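Local atomic coordinates of adenylation domain (Streptomyces sp., PDB entry 5N9X), a protein that belongs to the AMP-binding family of the ANL clan, as an adenylation domain, and binds ATP and threonine. Residues 18-23 with 179-184; 185-190 with 368-373; 22-27 with 220-225; 202-207 with 227-232; 194-199 with 277-282. One frame throughout, in Å; residues are numbered along the deposited sequence.

Contact 1. Residues 18-23 with 179-184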
# COMPACT_ATOMS: atom_id res chain seq x y z
N ALA A 18 -23.25 -0.80 5.60
CA ALA A 18 -22.94 0.07 4.48
C ALA A 18 -21.61 0.82 4.65
O ALA A 18 -20.91 1.08 3.67
CB ALA A 18 -24.09 1.05 4.27
N THR A 19 -21.27 1.19 5.88
CA THR A 19 -20.12 2.06 6.09
C THR A 19 -19.09 1.46 7.07
O THR A 19 -19.33 0.43 7.70
CB THR A 19 -20.59 3.44 6.61
OG1 THR A 19 -20.99 3.31 7.98
CG2 THR A 19 -21.78 3.92 5.81
N LEU A 20 -17.94 2.12 7.18
CA LEU A 20 -16.91 1.72 8.14
C LEU A 20 -17.37 2.01 9.59
O LEU A 20 -17.09 1.25 10.52
CB LEU A 20 -15.59 2.44 7.81
CG LEU A 20 -14.95 2.07 6.46
CD1 LEU A 20 -13.76 2.97 6.10
CD2 LEU A 20 -14.53 0.59 6.41
N VAL A 21 -18.10 3.09 9.75
CA VAL A 21 -18.70 3.44 11.03
C VAL A 21 -19.61 2.29 11.50
O VAL A 21 -19.52 1.85 12.64
CB VAL A 21 -19.49 4.78 10.89
CG1 VAL A 21 -20.45 4.99 12.05
CG2 VAL A 21 -18.54 5.97 10.72
N ASP A 22 -20.45 1.78 10.60
CA ASP A 22 -21.32 0.64 10.89
C ASP A 22 -20.49 -0.56 11.34
O ASP A 22 -20.81 -1.20 12.35
CB ASP A 22 -22.15 0.24 9.65
CG ASP A 22 -23.21 1.28 9.26
OD1 ASP A 22 -23.77 1.98 10.14
OD2 ASP A 22 -23.49 1.36 8.03
N LEU A 23 -19.44 -0.87 10.57
CA LEU A 23 -18.59 -2.02 10.88
C LEU A 23 -17.98 -1.94 12.27
O LEU A 23 -18.03 -2.91 13.03
CB LEU A 23 -17.46 -2.19 9.85
CG LEU A 23 -17.86 -2.42 8.37
CD1 LEU A 23 -16.61 -2.56 7.49
CD2 LEU A 23 -18.84 -3.58 8.13
N VAL A 179 -11.42 7.66 -1.41
CA VAL A 179 -12.04 6.34 -1.34
C VAL A 179 -13.26 6.37 -0.44
O VAL A 179 -13.16 6.77 0.74
CB VAL A 179 -11.03 5.28 -0.84
CG1 VAL A 179 -11.69 3.93 -0.64
CG2 VAL A 179 -9.87 5.19 -1.81
N ARG A 180 -14.40 5.95 -0.98
CA ARG A 180 -15.67 5.96 -0.22
C ARG A 180 -15.89 4.77 0.73
O ARG A 180 -15.32 3.70 0.54
CB ARG A 180 -16.84 6.04 -1.20
CG ARG A 180 -16.95 7.38 -1.88
CD ARG A 180 -17.48 7.25 -3.30
NE ARG A 180 -18.21 8.45 -3.70
CZ ARG A 180 -19.27 8.45 -4.51
NH1 ARG A 180 -19.71 7.31 -5.04
NH2 ARG A 180 -19.89 9.59 -4.80
N HIS A 181 -16.73 4.98 1.74
CA HIS A 181 -17.12 3.95 2.70
C HIS A 181 -17.54 2.67 2.00
O HIS A 181 -17.04 1.59 2.32
CB HIS A 181 -18.25 4.47 3.60
CG HIS A 181 -17.76 5.33 4.73
ND1 HIS A 181 -17.26 4.81 5.91
CD2 HIS A 181 -17.71 6.68 4.87
CE1 HIS A 181 -16.91 5.80 6.71
NE2 HIS A 181 -17.17 6.94 6.10
N GLY A 182 -18.45 2.78 1.04
CA GLY A 182 -18.87 1.66 0.21
C GLY A 182 -17.76 1.02 -0.60
O GLY A 182 -17.80 -0.19 -0.87
N ASN A 183 -16.76 1.80 -1.00
CA ASN A 183 -15.59 1.17 -1.61
C ASN A 183 -14.92 0.22 -0.60
O ASN A 183 -14.76 -0.97 -0.87
CB ASN A 183 -14.56 2.19 -2.12
CG ASN A 183 -15.09 3.10 -3.23
OD1 ASN A 183 -14.78 4.27 -3.24
ND2 ASN A 183 -15.83 2.55 -4.19
N VAL A 184 -14.56 0.75 0.58
CA VAL A 184 -13.92 -0.11 1.58
C VAL A 184 -14.79 -1.28 2.05
O VAL A 184 -14.29 -2.40 2.20
CB VAL A 184 -13.48 0.65 2.85
CG1 VAL A 184 -12.48 -0.21 3.60
CG2 VAL A 184 -12.85 1.97 2.52
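The start of helix 20-30, closed by a capping box, meets the start of helix 181-191, where strand 175-180 gives way to the helix. The imidazole of H181 carries the contact: its ND1 accepts the backbone N-H of L20 at 3.1 Å from L20 N, a nearly straight bond (163°) although L20 N stands 22° out of the ring plane. ND1 is therefore probably without a proton here, which suits a neutral ring. H181 CG lies anti to its own carbonyl carbon, and this brings the ring beside T19 and L20, with ND1 3.7 Å from T19 CB. Next to it the isopropyl end of L20 crosses V184 at about a right angle, branch on branch: L20 CD2 rests 3.6 Å from V184 CG1, L20 CD1 3.8 Å from V184 CG2. Farther out, A162 backs both L20 and H181, W219 of helix 213-222 touches L20, and L89 touches H181. Each helix start has its own brace. R180 N donates to N183 OD1, whose ND2 reaches on to P369 O. In the capping box, D22 N donates to T19 OG1 at 3.1 Å, with T19 OG1 held between backbone N and carbonyl carbon; in return D22 OD2 takes the N-H of T19, 3.1 Å from T19 N, from above the carboxylate plane.

Contact 2. Residues 185-190 with 368-373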
# COMPACT_ATOMS: atom_id res chain seq x y z
N THR A 185 -16.08 -1.04 2.31
CA THR A 185 -16.93 -2.14 2.75
C THR A 185 -17.05 -3.18 1.63
O THR A 185 -17.07 -4.38 1.92
CB THR A 185 -18.34 -1.65 3.29
OG1 THR A 185 -19.06 -0.90 2.30
CG2 THR A 185 -18.16 -0.79 4.55
N ALA A 186 -17.06 -2.76 0.36
CA ALA A 186 -17.01 -3.75 -0.72
C ALA A 186 -15.72 -4.58 -0.70
O ALA A 186 -15.74 -5.76 -1.04
CB ALA A 186 -17.18 -3.08 -2.09
N LEU A 187 -14.60 -3.98 -0.30
CA LEU A 187 -13.34 -4.72 -0.17
C LEU A 187 -13.48 -5.94 0.77
O LEU A 187 -13.22 -7.08 0.38
CB LEU A 187 -12.21 -3.79 0.34
CG LEU A 187 -10.91 -4.54 0.70
CD1 LEU A 187 -10.31 -5.23 -0.52
CD2 LEU A 187 -9.88 -3.66 1.35
N PHE A 188 -13.94 -5.69 1.99
CA PHE A 188 -14.06 -6.76 2.99
C PHE A 188 -15.15 -7.75 2.65
O PHE A 188 -14.99 -8.93 2.94
CB PHE A 188 -14.26 -6.17 4.40
CG PHE A 188 -13.00 -5.57 4.95
CD1 PHE A 188 -12.07 -6.37 5.63
CD2 PHE A 188 -12.68 -4.23 4.71
CE1 PHE A 188 -10.89 -5.82 6.11
CE2 PHE A 188 -11.50 -3.68 5.17
CZ PHE A 188 -10.60 -4.48 5.87
N GLU A 189 -16.23 -7.31 2.01
CA GLU A 189 -17.16 -8.32 1.49
C GLU A 189 -16.50 -9.21 0.41
O GLU A 189 -16.65 -10.42 0.44
CB GLU A 189 -18.45 -7.69 0.97
CG GLU A 189 -19.67 -8.63 1.05
CD GLU A 189 -20.08 -8.97 2.51
OE1 GLU A 189 -20.27 -8.04 3.31
OE2 GLU A 189 -20.21 -10.19 2.84
N ALA A 190 -15.75 -8.62 -0.52
CA ALA A 190 -15.10 -9.42 -1.56
C ALA A 190 -14.16 -10.50 -0.97
O ALA A 190 -13.97 -11.57 -1.57
CB ALA A 190 -14.32 -8.52 -2.51
N GLY A 368 -16.10 -2.29 -10.96
CA GLY A 368 -16.78 -2.84 -9.80
C GLY A 368 -16.95 -1.85 -8.65
O GLY A 368 -16.52 -0.70 -8.74
N PRO A 369 -17.56 -2.30 -7.54
CA PRO A 369 -17.87 -1.42 -6.40
C PRO A 369 -16.65 -0.96 -5.58
O PRO A 369 -16.82 -0.07 -4.75
CB PRO A 369 -18.80 -2.29 -5.55
CG PRO A 369 -18.36 -3.71 -5.86
CD PRO A 369 -17.99 -3.69 -7.32
N GLN A 370 -15.47 -1.54 -5.79
CA GLN A 370 -14.26 -1.05 -5.11
C GLN A 370 -13.54 0.06 -5.88
O GLN A 370 -12.64 0.71 -5.36
CB GLN A 370 -13.26 -2.18 -4.87
CG GLN A 370 -13.59 -3.12 -3.72
CD GLN A 370 -12.62 -4.31 -3.67
OE1 GLN A 370 -13.04 -5.48 -3.68
NE2 GLN A 370 -11.31 -4.00 -3.61
N VAL A 371 -13.91 0.25 -7.14
CA VAL A 371 -13.27 1.29 -7.93
C VAL A 371 -13.69 2.71 -7.46
O VAL A 371 -14.87 3.06 -7.45
CB VAL A 371 -13.57 1.13 -9.45
CG1 VAL A 371 -12.84 2.21 -10.24
CG2 VAL A 371 -13.16 -0.28 -9.95
N SER A 372 -12.69 3.51 -7.08
CA SER A 372 -12.88 4.92 -6.71
C SER A 372 -13.59 5.79 -7.75
O SER A 372 -13.69 5.42 -8.91
CB SER A 372 -11.53 5.56 -6.40
OG SER A 372 -10.86 5.94 -7.59
N GLU A 373 -14.05 6.95 -7.33
CA GLU A 373 -14.78 7.84 -8.23
C GLU A 373 -13.88 8.80 -8.99
O GLU A 373 -14.34 9.82 -9.47
CB GLU A 373 -15.83 8.64 -7.46
CG GLU A 373 -16.91 7.81 -6.79
CD GLU A 373 -17.83 7.07 -7.75
OE1 GLU A 373 -17.55 7.03 -8.98
OE2 GLU A 373 -18.84 6.50 -7.27
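Q370 NE2 is gripped by two hydrogen bonds, both to backbone carbonyls outside the pair of segments: H319 O and T316 O. H319 itself belongs to the pocket that holds the threonine. Two such bonds, consistent with one for each N-H, would fix the rotation of the amide, and toward the helix its nearest neighbours are carbon atoms. Its NE2 lies 3.5 Å from L187 CD1, and on its other branch OE1 sits 3.5 Å from A190 CB and 3.6 Å from L187 CA. Q370 CG stands anti to the carbonyl carbon and the chain runs extended beyond it (chi2 173°), so the whole side chain is laid obliquely across one turn of helix 181-191. The residue is delivered by a type I beta turn from G368 to V371, in the loop that follows strand 362-367; V371 N closes the turn on G368 O at 3.2 Å. P369 and Q370 are its two central residues, and both aim their CB at the helix. There A186 offers only a methyl group, and A186 CB lies 3.9 Å from both P369 CB and Q370 CG. No hydrogen bond links the two segments directly. The turn backbone is tied down nearby instead, Q370 O by T317 OG1, while L341 packs on L187, A190 and the Q370 side chain.

Contact 3. Residues 22-27 with 220-225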
# COMPACT_ATOMS: atom_id res chain seq x y z
N ASP A 22 -20.45 1.78 10.60
CA ASP A 22 -21.32 0.64 10.89
C ASP A 22 -20.49 -0.56 11.34
O ASP A 22 -20.81 -1.20 12.35
CB ASP A 22 -22.15 0.24 9.65
CG ASP A 22 -23.21 1.28 9.26
OD1 ASP A 22 -23.77 1.98 10.14
OD2 ASP A 22 -23.49 1.36 8.03
N LEU A 23 -19.44 -0.87 10.57
CA LEU A 23 -18.59 -2.02 10.88
C LEU A 23 -17.98 -1.94 12.27
O LEU A 23 -18.03 -2.91 13.03
CB LEU A 23 -17.46 -2.19 9.85
CG LEU A 23 -17.86 -2.42 8.37
CD1 LEU A 23 -16.61 -2.56 7.49
CD2 LEU A 23 -18.84 -3.58 8.13
N PHE A 24 -17.42 -0.79 12.61
CA PHE A 24 -16.88 -0.60 13.94
C PHE A 24 -17.98 -0.68 15.02
O PHE A 24 -17.76 -1.20 16.11
CB PHE A 24 -16.16 0.73 14.07
CG PHE A 24 -15.53 0.93 15.43
CD1 PHE A 24 -14.68 -0.02 15.95
CD2 PHE A 24 -15.78 2.07 16.16
CE1 PHE A 24 -14.09 0.15 17.19
CE2 PHE A 24 -15.21 2.25 17.42
CZ PHE A 24 -14.36 1.29 17.93
N SER A 25 -19.16 -0.13 14.71
CA SER A 25 -20.28 -0.09 15.65
C SER A 25 -20.74 -1.50 16.01
O SER A 25 -20.90 -1.84 17.18
CB SER A 25 -21.43 0.71 15.05
OG SER A 25 -22.64 0.42 15.73
N ARG A 26 -20.93 -2.31 14.99
CA ARG A 26 -21.30 -3.69 15.20
C ARG A 26 -20.29 -4.41 16.10
O ARG A 26 -20.63 -4.85 17.19
CB ARG A 26 -21.43 -4.39 13.85
CG ARG A 26 -21.87 -5.80 13.92
CD ARG A 26 -21.20 -6.53 12.81
NE ARG A 26 -22.11 -6.80 11.71
CZ ARG A 26 -21.72 -7.13 10.48
NH1 ARG A 26 -20.42 -7.22 10.19
NH2 ARG A 26 -22.62 -7.35 9.54
N ALA A 27 -19.04 -4.49 15.66
CA ALA A 27 -18.00 -5.14 16.44
C ALA A 27 -17.89 -4.59 17.87
O ALA A 27 -17.68 -5.35 18.81
CB ALA A 27 -16.67 -5.01 15.73
N GLY A 220 -9.24 -4.64 8.88
CA GLY A 220 -9.13 -6.08 9.05
C GLY A 220 -9.43 -6.43 10.50
O GLY A 220 -10.28 -7.28 10.78
N ALA A 221 -8.77 -5.72 11.41
CA ALA A 221 -8.94 -5.92 12.84
C ALA A 221 -10.25 -5.39 13.40
O ALA A 221 -11.00 -6.12 14.05
CB ALA A 221 -7.78 -5.27 13.58
N LEU A 222 -10.51 -4.11 13.18
CA LEU A 222 -11.60 -3.42 13.85
C LEU A 222 -13.00 -3.82 13.35
O LEU A 222 -14.01 -3.57 14.04
CB LEU A 222 -11.40 -1.92 13.70
CG LEU A 222 -10.31 -1.21 14.52
CD1 LEU A 222 -10.54 0.30 14.48
CD2 LEU A 222 -10.18 -1.73 15.96
N SER A 223 -13.09 -4.42 12.16
CA SER A 223 -14.37 -4.90 11.62
C SER A 223 -14.80 -6.28 12.14
O SER A 223 -15.95 -6.70 11.96
CB SER A 223 -14.32 -4.93 10.10
OG SER A 223 -13.77 -6.16 9.63
N THR A 224 -13.89 -6.98 12.79
CA THR A 224 -14.18 -8.37 13.17
C THR A 224 -14.09 -8.62 14.66
O THR A 224 -14.36 -9.72 15.11
CB THR A 224 -13.21 -9.35 12.48
OG1 THR A 224 -11.87 -9.04 12.89
CG2 THR A 224 -13.35 -9.24 10.97
N GLY A 225 -13.70 -7.60 15.43
CA GLY A 225 -13.51 -7.78 16.86
C GLY A 225 -12.09 -8.19 17.21
O GLY A 225 -11.75 -8.36 18.39
O HOH W 1 -18.42 -5.39 12.19
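A27 CB lies over the peptide backbone that leaves helix 213-222, with L222 O 3.5 Å away and G225 N at 4.0 Å from the same methyl carbon. One turn earlier on helix 20-30, L23 meets the chain with its CB, 4.2 Å from S223 CB. The phenyl ring of F24, whose CG is anti to the backbone N (chi1 -177°), turns an edge to the same carbonyl: F24 CD1 comes to 4.1 Å of L222 O, near the ring plane, and to 4.4 Å of L222 CB. The L222 oxygen is thus flanked by carbon atoms of A27 and F24. Y46 of helix 46-62 touches F24, A27 and L222, so three helices meet here. G225, at a phi of 90° that suits glycine, passes close to A27, and its O is held by R34 NE. On the outer flank a water joins the backbones, donating to L23 O at 2.6 Å and to S223 O at 2.8 Å from its oxygen; it also accepts a weak bond from NH1 of the exposed R26. The contact is mostly carbon against carbon and carbonyl, from L23, F24, A27, L222 and S223. With no direct hydrogen bond between the segments, this one water, both of its protons spent on carbonyls, supplies the polar link between L23 O and S223 O.

Contact 4. Residues 202-207 with 227-232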
# COMPACT_ATOMS: atom_id res chain seq x y z
N ARG A 202 -4.88 -11.38 15.55
CA ARG A 202 -4.11 -10.19 15.85
C ARG A 202 -3.52 -9.67 14.55
O ARG A 202 -2.76 -10.37 13.88
CB ARG A 202 -3.00 -10.47 16.85
CG ARG A 202 -3.40 -10.42 18.31
CD ARG A 202 -3.41 -11.81 18.89
NE ARG A 202 -3.50 -11.80 20.34
CZ ARG A 202 -3.27 -12.86 21.11
NH1 ARG A 202 -2.93 -14.02 20.56
NH2 ARG A 202 -3.37 -12.75 22.43
N TRP A 203 -3.87 -8.43 14.20
CA TRP A 203 -3.37 -7.79 13.00
C TRP A 203 -2.24 -6.84 13.40
O TRP A 203 -2.31 -6.19 14.44
CB TRP A 203 -4.48 -7.04 12.27
CG TRP A 203 -5.51 -7.92 11.60
CD1 TRP A 203 -6.38 -8.78 12.20
CD2 TRP A 203 -5.81 -7.97 10.20
NE1 TRP A 203 -7.17 -9.38 11.27
CE2 TRP A 203 -6.85 -8.91 10.03
CE3 TRP A 203 -5.29 -7.31 9.08
CZ2 TRP A 203 -7.38 -9.21 8.77
CZ3 TRP A 203 -5.82 -7.60 7.85
CH2 TRP A 203 -6.86 -8.55 7.70
N LEU A 204 -1.20 -6.76 12.58
CA LEU A 204 -0.12 -5.85 12.88
C LEU A 204 -0.34 -4.57 12.08
O LEU A 204 -0.54 -4.65 10.88
CB LEU A 204 1.24 -6.49 12.53
CG LEU A 204 2.50 -5.68 12.86
CD1 LEU A 204 2.57 -5.45 14.37
CD2 LEU A 204 3.75 -6.39 12.36
N LEU A 205 -0.34 -3.41 12.72
CA LEU A 205 -0.33 -2.16 11.95
C LEU A 205 1.14 -1.82 11.61
O LEU A 205 1.83 -1.08 12.32
CB LEU A 205 -1.03 -1.02 12.70
CG LEU A 205 -1.02 0.33 11.96
CD1 LEU A 205 -2.01 0.29 10.84
CD2 LEU A 205 -1.38 1.49 12.89
N PHE A 206 1.61 -2.40 10.52
CA PHE A 206 2.98 -2.20 10.08
C PHE A 206 3.14 -0.92 9.22
O PHE A 206 4.21 -0.33 9.18
CB PHE A 206 3.46 -3.45 9.32
CG PHE A 206 4.91 -3.40 8.91
CD1 PHE A 206 5.28 -2.78 7.72
CD2 PHE A 206 5.90 -3.92 9.72
CE1 PHE A 206 6.61 -2.73 7.33
CE2 PHE A 206 7.24 -3.87 9.34
CZ PHE A 206 7.59 -3.27 8.15
N HIS A 207 2.07 -0.49 8.55
CA HIS A 207 2.21 0.53 7.51
C HIS A 207 1.70 1.93 7.88
O HIS A 207 0.85 2.10 8.75
CB HIS A 207 1.50 0.05 6.23
CG HIS A 207 2.13 -1.15 5.60
ND1 HIS A 207 1.74 -2.44 5.89
CD2 HIS A 207 3.15 -1.26 4.72
CE1 HIS A 207 2.47 -3.29 5.19
NE2 HIS A 207 3.33 -2.60 4.47
N GLU A 227 -7.84 -7.99 17.34
CA GLU A 227 -6.94 -7.04 17.95
C GLU A 227 -6.02 -6.36 16.93
O GLU A 227 -5.51 -7.03 16.02
CB GLU A 227 -6.10 -7.76 19.01
CG GLU A 227 -5.34 -6.88 19.93
CD GLU A 227 -4.53 -7.69 20.91
OE1 GLU A 227 -5.08 -8.68 21.46
OE2 GLU A 227 -3.34 -7.40 21.08
N LEU A 228 -5.81 -5.06 17.08
CA LEU A 228 -4.86 -4.32 16.24
C LEU A 228 -3.60 -3.98 17.04
O LEU A 228 -3.61 -3.13 17.94
CB LEU A 228 -5.51 -3.04 15.68
CG LEU A 228 -4.63 -2.18 14.75
CD1 LEU A 228 -4.23 -2.94 13.49
CD2 LEU A 228 -5.32 -0.87 14.35
N VAL A 229 -2.50 -4.64 16.72
CA VAL A 229 -1.23 -4.38 17.38
C VAL A 229 -0.49 -3.21 16.70
O VAL A 229 -0.08 -3.32 15.55
CB VAL A 229 -0.37 -5.64 17.38
CG1 VAL A 229 0.92 -5.40 18.12
CG2 VAL A 229 -1.16 -6.79 18.00
N VAL A 230 -0.32 -2.10 17.41
CA VAL A 230 0.27 -0.91 16.78
C VAL A 230 1.78 -0.98 16.89
O VAL A 230 2.30 -1.10 17.99
CB VAL A 230 -0.22 0.40 17.43
CG1 VAL A 230 0.55 1.61 16.86
CG2 VAL A 230 -1.71 0.57 17.23
N LEU A 231 2.49 -0.93 15.77
CA LEU A 231 3.94 -0.88 15.83
C LEU A 231 4.31 0.57 16.17
O LEU A 231 4.22 1.45 15.32
CB LEU A 231 4.57 -1.37 14.51
CG LEU A 231 5.96 -2.01 14.59
CD1 LEU A 231 6.00 -2.98 15.76
CD2 LEU A 231 6.33 -2.73 13.28
N PRO A 232 4.69 0.82 17.44
CA PRO A 232 4.91 2.23 17.81
C PRO A 232 6.08 2.82 17.03
O PRO A 232 6.94 2.08 16.57
CB PRO A 232 5.21 2.15 19.31
CG PRO A 232 5.78 0.77 19.50
CD PRO A 232 5.10 -0.11 18.50
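Strands 202-205 and 227-230 run parallel, R202 beside E227 through L205 beside V230, as the two strands of a beta-alpha-beta unit. Three backbone hydrogen bonds, all 2.8 Å, zip them: W203 N to E227 O (173°), V229 N to W203 O, nearly along the C=O axis, and L205 N to V229 O. L228 spends its own backbone bonds on A36 and H38 in strand 35-39. R202 N bonds to T252 OG1, and the R202 backbone also pairs with T252 and V253. Among the side chains, E227 OE2 is held by H38 ND1, while E227 OE1 makes a long salt bridge to R202 NE at 3.7 Å, at the edge of a guanidinium turned 86° from the carboxylate. Leucine and valine branches meet on both faces. On one, L204 CD1 reaches V229 CG1 at 4.1 Å; on the other, L205 CB lies 3.8 Å from L228 CD1. An inverse gamma turn is centred on L205, at the end of the strand, and past it F206 and L231 run side by side. Helix 213-222, the connection between the strands, packs on the face of W203, L205 and L228; strand 35-39 pairs in parallel with 227-230 on the edge away from 202-205, and strand 253-256 touches W203, L204 and F206.

Contact 5. Residues 194-199 with 277-282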
# COMPACT_ATOMS: atom_id res chain seq x y z
N LEU A 194 -12.53 -15.71 0.76
CA LEU A 194 -11.18 -16.15 0.42
C LEU A 194 -10.25 -16.22 1.64
O LEU A 194 -9.28 -16.98 1.66
CB LEU A 194 -10.57 -15.25 -0.64
CG LEU A 194 -11.21 -15.33 -2.03
CD1 LEU A 194 -10.94 -14.06 -2.84
CD2 LEU A 194 -10.72 -16.56 -2.79
N PHE A 195 -10.53 -15.41 2.64
CA PHE A 195 -9.75 -15.40 3.86
C PHE A 195 -10.65 -16.01 4.93
O PHE A 195 -11.88 -15.94 4.80
CB PHE A 195 -9.36 -13.97 4.27
CG PHE A 195 -8.21 -13.35 3.48
CD1 PHE A 195 -6.89 -13.63 3.80
CD2 PHE A 195 -8.46 -12.43 2.46
CE1 PHE A 195 -5.84 -13.03 3.10
CE2 PHE A 195 -7.40 -11.83 1.76
CZ PHE A 195 -6.10 -12.13 2.08
N SER A 196 -10.07 -16.56 5.98
CA SER A 196 -10.84 -16.96 7.16
C SER A 196 -10.46 -16.13 8.40
O SER A 196 -9.59 -16.53 9.19
CB SER A 196 -10.64 -18.45 7.43
OG SER A 196 -11.34 -18.86 8.59
N PHE A 197 -11.10 -14.97 8.56
CA PHE A 197 -10.83 -14.08 9.69
C PHE A 197 -11.79 -14.26 10.87
O PHE A 197 -12.98 -14.51 10.69
CB PHE A 197 -10.89 -12.61 9.23
CG PHE A 197 -9.89 -12.27 8.18
CD1 PHE A 197 -8.56 -12.66 8.33
CD2 PHE A 197 -10.25 -11.54 7.05
CE1 PHE A 197 -7.61 -12.35 7.36
CE2 PHE A 197 -9.30 -11.22 6.09
CZ PHE A 197 -7.99 -11.63 6.24
N SER A 198 -11.29 -14.08 12.09
CA SER A 198 -12.16 -14.11 13.26
C SER A 198 -11.73 -13.09 14.30
O SER A 198 -10.63 -12.53 14.23
CB SER A 198 -12.18 -15.51 13.89
OG SER A 198 -11.19 -15.63 14.87
N ALA A 199 -12.61 -12.87 15.28
CA ALA A 199 -12.32 -12.03 16.43
C ALA A 199 -11.01 -12.41 17.17
O ALA A 199 -10.44 -11.59 17.87
CB ALA A 199 -13.48 -12.07 17.39
N GLU A 277 1.93 -18.89 15.65
CA GLU A 277 0.63 -18.23 15.61
C GLU A 277 0.27 -17.58 14.26
O GLU A 277 -0.91 -17.29 14.01
CB GLU A 277 0.55 -17.18 16.73
CG GLU A 277 0.85 -17.75 18.11
CD GLU A 277 0.27 -16.90 19.23
OE1 GLU A 277 -0.97 -16.86 19.35
OE2 GLU A 277 1.06 -16.31 19.99
N LEU A 278 1.27 -17.35 13.41
CA LEU A 278 1.00 -16.75 12.09
C LEU A 278 0.06 -17.60 11.23
O LEU A 278 0.35 -18.77 10.93
CB LEU A 278 2.30 -16.51 11.31
CG LEU A 278 2.65 -15.05 11.00
CD1 LEU A 278 3.86 -14.92 10.10
CD2 LEU A 278 1.46 -14.36 10.40
N ARG A 279 -1.07 -17.02 10.83
CA ARG A 279 -2.03 -17.72 9.98
C ARG A 279 -1.92 -17.23 8.55
O ARG A 279 -2.02 -18.02 7.62
CB ARG A 279 -3.48 -17.55 10.48
CG ARG A 279 -3.72 -17.98 11.91
CD ARG A 279 -5.10 -17.54 12.38
NE ARG A 279 -6.16 -18.25 11.69
CZ ARG A 279 -7.08 -17.68 10.90
NH1 ARG A 279 -7.07 -16.36 10.69
NH2 ARG A 279 -8.01 -18.44 10.31
N TYR A 280 -1.72 -15.93 8.37
CA TYR A 280 -1.61 -15.36 7.02
C TYR A 280 -0.47 -14.37 6.90
O TYR A 280 -0.29 -13.51 7.75
CB TYR A 280 -2.89 -14.63 6.61
CG TYR A 280 -4.12 -15.47 6.41
CD1 TYR A 280 -4.32 -16.15 5.21
CD2 TYR A 280 -5.11 -15.52 7.38
CE1 TYR A 280 -5.48 -16.91 5.00
CE2 TYR A 280 -6.26 -16.25 7.20
CZ TYR A 280 -6.45 -16.95 6.00
OH TYR A 280 -7.61 -17.69 5.82
N VAL A 281 0.28 -14.48 5.82
CA VAL A 281 1.12 -13.37 5.41
C VAL A 281 0.59 -12.90 4.06
O VAL A 281 0.51 -13.68 3.14
CB VAL A 281 2.59 -13.73 5.34
CG1 VAL A 281 3.44 -12.47 5.34
CG2 VAL A 281 2.96 -14.61 6.52
N VAL A 282 0.22 -11.64 3.97
CA VAL A 282 -0.37 -11.08 2.77
C VAL A 282 0.64 -10.14 2.18
O VAL A 282 1.16 -9.30 2.90
CB VAL A 282 -1.71 -10.34 3.05
CG1 VAL A 282 -2.14 -9.50 1.86
CG2 VAL A 282 -2.80 -11.31 3.42
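F195 and F197 of the loop 194-199 both set ring edges against one and the same face of Y280, the tightly packed part of the contact. F195 stands edge-to-face to the tyrosine ring, planes at 70° and F195 CD1 over the face, 3.8 Å from Y280 CE1. F197 also points an edge at that same face, but offset, its CE1 4.0 Å from Y280 CD2. Deeper in, F195 CE1 presses on V282 CG2 at 3.5 Å. This aromatic cluster joins the loop that follows helix 181-191 to the start of strand 280-284, a parallel strand between 253-256 and 306-310 in the large mixed sheet; farther along, the V282 side chain lies about 7 Å from the bound threonine. At the tip of the tyrosine the contact turns polar but stays well held: S196 N donates to Y280 OH at 2.7 Å. R279 bends at chi3 (68°) to bring its guanidinium end-on to one oxygen, S196 O, which NH2 meets at 2.7 Å and NH1 at 2.9 Å, both in the guanidinium plane and in the carbonyl plane. R279 NH1 also forms a salt bridge with D201 OD1, so the fork is held from a second direction. The loose side is the exposed S196 side chain, whose OG only comes to 3.8 Å of R279 NH2.

Overall arrangement
Contacts 1 and 3 start from the same N-terminal helix 20-30, share D22 and L23, and have centres 11 Å apart. Contact 1 closes before contact 2 opens; their centres are 9 Å apart, and the salt bridge R180-E373 ties the two. Contacts 4 and 5 fall within the chain spanned by contact 2, whereas contact 3 crosses contacts 2, 4 and 5. A221 and G220 of contact 3 pack on W203 and L228; contacts 4 and 5, centres 14 Å apart, touch through W203 and F197. Together the five join helices 20-30, 181-191 and 213-222 to the four-stranded and the large mixed sheet, with the side chains of L187 and V282 about 9 and 7 Å from the threonine.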